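PDB 5GN1: ATP-dependent helicase FUN30 from Saccharomyces cerevisiae S288c, which uses the energy of ATP hydrolysis to remodel nucleosomes, promoting DNA end resection at double-strand breaks, and is required for heterochromatin organization. Local coordinates for residues Val214-Glu219 and Phe229-Gly234. Sequence-based numbering, arbitrary orientation.
Sequences VLDILE and FLRLDG
Leu215, Asp216 and Glu219 of the helix meet Phe229 and Arg231 of the strand where the two segments run nearly antiparallel, at 166°, their axes 10.6 Å apart at closest. Arginine suits the middle of the strand because it spans this gap: with CG anti to the backbone N (chi1 164°) and the chain extended to NE, its guanidinium arrives beside the helix. There Arg231 NH1 and NH2 grip Asp216 end-on, both bonding to OD1, with Arg231 NH1 to Asp216 OD1 at 2.7 Å. Arg231 NH1 also bonds Glu219 OE2 at 2.7 Å, reaching it from above a carboxylate plane turned 87° from the guanidinium. Two residues along its own chain, Asp233 OD2 takes bonds from Arg231 NE (2.8 Å) and NH2, side-on. Three carboxylates thus ring the edge of one cation, which is likely to stay charged and to ease their mutual repulsion. Leucine supplies the apolar floor: Leu215 CB lies over the centre of one guanidinium face, 3.6 Å from Arg231 CZ. Glu219 serves twice, since its methylene CG packs obliquely on Phe229, 3.6 Å from CE2, before the carboxylate turns to Arg231. An alanine in place of Arg231 would probably leave Asp216, Glu219 and Asp233 without their shared cation and open a gap beside Leu215. Ser235 bonds the other oxygen of Asp233, tying the network to the turn after the strand. Helix 212-224 here links strand 205-209 to the outermost strand 229-232, with strand 256-260 lying between them, a beta-alpha-beta crossover characteristic of the C-terminal RecA-like lobe of SNF2-family ATPases.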
ATOM      1  N   VAL A 214      -0.968   3.051  -1.294  1.00 15.43           N
ATOM      2  CA  VAL A 214      -1.263   3.023   0.136  1.00 16.10           C
ATOM      3  C   VAL A 214      -1.161   4.421   0.737  1.00 14.83           C
ATOM      4  O   VAL A 214      -2.009   4.815   1.542  1.00 16.83           O
ATOM      5  CB  VAL A 214      -0.346   2.013   0.853  1.00 16.28           C
ATOM      6  CG1 VAL A 214      -0.372   2.225   2.382  1.00 20.13           C
ATOM      7  CG2 VAL A 214      -0.754   0.578   0.493  1.00 19.56           C
ATOM      8  N   LEU A 215      -0.135   5.197   0.355  1.00 17.52           N
ATOM      9  CA  LEU A 215      -0.026   6.576   0.845  1.00 17.31           C
ATOM     10  C   LEU A 215      -1.265   7.402   0.493  1.00 19.93           C
ATOM     11  O   LEU A 215      -1.766   8.180   1.321  1.00 17.93           O
ATOM     12  CB  LEU A 215       1.235   7.238   0.279  1.00 18.00           C
ATOM     13  CG  LEU A 215       2.552   6.616   0.779  1.00 21.02           C
ATOM     14  CD1 LEU A 215       3.757   7.316   0.208  1.00 23.01           C
ATOM     15  CD2 LEU A 215       2.611   6.639   2.316  1.00 21.04           C
ATOM     16  N   ASP A 216      -1.776   7.246  -0.731  1.00 16.88           N
ATOM     17  CA  ASP A 216      -3.010   7.927  -1.121  1.00 17.42           C
ATOM     18  C   ASP A 216      -4.166   7.542  -0.207  1.00 16.96           C
ATOM     19  O   ASP A 216      -4.961   8.398   0.209  1.00 20.74           O
ATOM     20  CB  ASP A 216      -3.357   7.594  -2.583  1.00 18.48           C
ATOM     21  CG  ASP A 216      -2.260   8.005  -3.577  1.00 27.68           C
ATOM     22  OD1 ASP A 216      -1.428   8.880  -3.247  1.00 27.83           O
ATOM     23  OD2 ASP A 216      -2.242   7.468  -4.711  1.00 25.96           O
ATOM     24  N   ILE A 217      -4.296   6.255   0.105  1.00 16.78           N
ATOM     25  CA  ILE A 217      -5.395   5.837   0.971  1.00 18.20           C
ATOM     26  C   ILE A 217      -5.213   6.413   2.364  1.00 18.86           C
ATOM     27  O   ILE A 217      -6.180   6.840   3.010  1.00 16.84           O
ATOM     28  CB  ILE A 217      -5.500   4.305   1.019  1.00 17.83           C
ATOM     29  CG1 ILE A 217      -5.885   3.750  -0.351  1.00 21.44           C
ATOM     30  CG2 ILE A 217      -6.531   3.897   2.054  1.00 20.65           C
ATOM     31  CD1 ILE A 217      -5.720   2.224  -0.454  1.00 16.78           C
ATOM     32  N   LEU A 218      -3.974   6.405   2.857  1.00 17.01           N
ATOM     33  CA  LEU A 218      -3.707   6.887   4.210  1.00 19.18           C
ATOM     34  C   LEU A 218      -4.063   8.351   4.361  1.00 19.06           C
ATOM     35  O   LEU A 218      -4.420   8.784   5.460  1.00 20.78           O
ATOM     36  CB  LEU A 218      -2.236   6.661   4.575  1.00 15.95           C
ATOM     37  CG  LEU A 218      -1.806   5.245   4.935  1.00 26.39           C
ATOM     38  CD1 LEU A 218      -0.304   5.184   5.212  1.00 19.50           C
ATOM     39  CD2 LEU A 218      -2.594   4.746   6.142  1.00 24.81           C
ATOM     40  N   GLU A 219      -3.984   9.133   3.279  1.00 18.38           N
ATOM     41  CA  GLU A 219      -4.342  10.542   3.394  1.00 21.53           C
ATOM     42  C   GLU A 219      -5.800  10.698   3.826  1.00 24.84           C
ATOM     43  O   GLU A 219      -6.119  11.539   4.672  1.00 21.13           O
ATOM     44  CB  GLU A 219      -4.064  11.263   2.073  1.00 21.32           C
ATOM     45  CG  GLU A 219      -2.568  11.381   1.741  1.00 20.74           C
ATOM     46  CD  GLU A 219      -2.321  12.356   0.589  1.00 31.02           C
ATOM     47  OE1 GLU A 219      -3.264  13.076   0.227  1.00 36.09           O
ATOM     48  OE2 GLU A 219      -1.203  12.410   0.040  1.00 29.62           O
ATOM     49  N   PHE A 229      -1.015  15.891   8.765  1.00 21.16           N
ATOM     50  CA  PHE A 229       0.099  15.115   8.246  1.00 20.53           C
ATOM     51  C   PHE A 229       0.759  15.881   7.108  1.00 20.83           C
ATOM     52  O   PHE A 229       0.177  16.803   6.533  1.00 19.89           O
ATOM     53  CB  PHE A 229      -0.365  13.727   7.761  1.00 19.81           C
ATOM     54  CG  PHE A 229      -1.249  13.786   6.539  1.00 20.91           C
ATOM     55  CD1 PHE A 229      -2.622  13.960   6.670  1.00 23.29           C
ATOM     56  CD2 PHE A 229      -0.699  13.701   5.266  1.00 19.80           C
ATOM     57  CE1 PHE A 229      -3.432  14.057   5.556  1.00 22.65           C
ATOM     58  CE2 PHE A 229      -1.501  13.785   4.137  1.00 22.58           C
ATOM     59  CZ  PHE A 229      -2.868  13.974   4.280  1.00 20.42           C
ATOM     60  N   LEU A 230       1.992  15.491   6.795  1.00 16.61           N
ATOM     61  CA  LEU A 230       2.694  15.892   5.585  1.00 17.64           C
ATOM     62  C   LEU A 230       3.126  14.639   4.846  1.00 22.76           C
ATOM     63  O   LEU A 230       3.146  13.536   5.414  1.00 19.42           O
ATOM     64  CB  LEU A 230       3.922  16.759   5.894  1.00 22.73           C
ATOM     65  CG  LEU A 230       3.640  18.065   6.640  1.00 20.84           C
ATOM     66  CD1 LEU A 230       4.885  18.514   7.416  1.00 24.15           C
ATOM     67  CD2 LEU A 230       3.173  19.157   5.670  1.00 25.03           C
ATOM     68  N   ARG A 231       3.493  14.816   3.580  1.00 17.29           N
ATOM     69  CA  ARG A 231       3.843  13.683   2.734  1.00 21.43           C
ATOM     70  C   ARG A 231       5.046  14.008   1.863  1.00 18.86           C
ATOM     71  O   ARG A 231       5.167  15.121   1.351  1.00 22.26           O
ATOM     72  CB  ARG A 231       2.653  13.282   1.853  1.00 21.47           C
ATOM     73  CG  ARG A 231       3.012  12.378   0.678  1.00 21.84           C
ATOM     74  CD  ARG A 231       1.756  11.845   0.021  1.00 24.96           C
ATOM     75  NE  ARG A 231       2.047  10.922  -1.074  1.00 24.06           N
ATOM     76  CZ  ARG A 231       1.116  10.200  -1.690  1.00 22.59           C
ATOM     77  NH1 ARG A 231      -0.149  10.303  -1.305  1.00 20.20           N
ATOM     78  NH2 ARG A 231       1.442   9.393  -2.692  1.00 23.48           N
ATOM     79  N   LEU A 232       5.931  13.023   1.699  1.00 16.49           N
ATOM     80  CA  LEU A 232       7.125  13.154   0.873  1.00 22.26           C
ATOM     81  C   LEU A 232       7.418  11.791   0.271  1.00 24.17           C
ATOM     82  O   LEU A 232       7.660  10.830   1.010  1.00 24.70           O
ATOM     83  CB  LEU A 232       8.336  13.658   1.691  1.00 21.82           C
ATOM     84  CG  LEU A 232       9.648  14.052   0.982  1.00 23.87           C
ATOM     85  CD1 LEU A 232      10.523  14.830   1.943  1.00 28.11           C
ATOM     86  CD2 LEU A 232      10.442  12.858   0.431  1.00 23.52           C
ATOM     87  N   ASP A 233       7.417  11.704  -1.057  1.00 19.98           N
ATOM     88  CA  ASP A 233       7.674  10.433  -1.723  1.00 22.26           C
ATOM     89  C   ASP A 233       8.626  10.679  -2.890  1.00 27.47           C
ATOM     90  O   ASP A 233       9.206  11.759  -3.033  1.00 24.18           O
ATOM     91  CB  ASP A 233       6.349   9.764  -2.135  1.00 22.35           C
ATOM     92  CG  ASP A 233       5.464  10.649  -3.016  1.00 26.10           C
ATOM     93  OD1 ASP A 233       5.986  11.393  -3.860  1.00 28.93           O
ATOM     94  OD2 ASP A 233       4.225  10.604  -2.861  1.00 27.99           O
ATOM     95  N   GLY A 234       8.800   9.663  -3.735  1.00 23.84           N
ATOM     96  CA  GLY A 234       9.718   9.808  -4.853  1.00 27.80           C
ATOM     97  C   GLY A 234       9.260  10.776  -5.923  1.00 26.65           C
ATOM     98  O   GLY A 234      10.071  11.165  -6.772  1.00 33.29           O
TER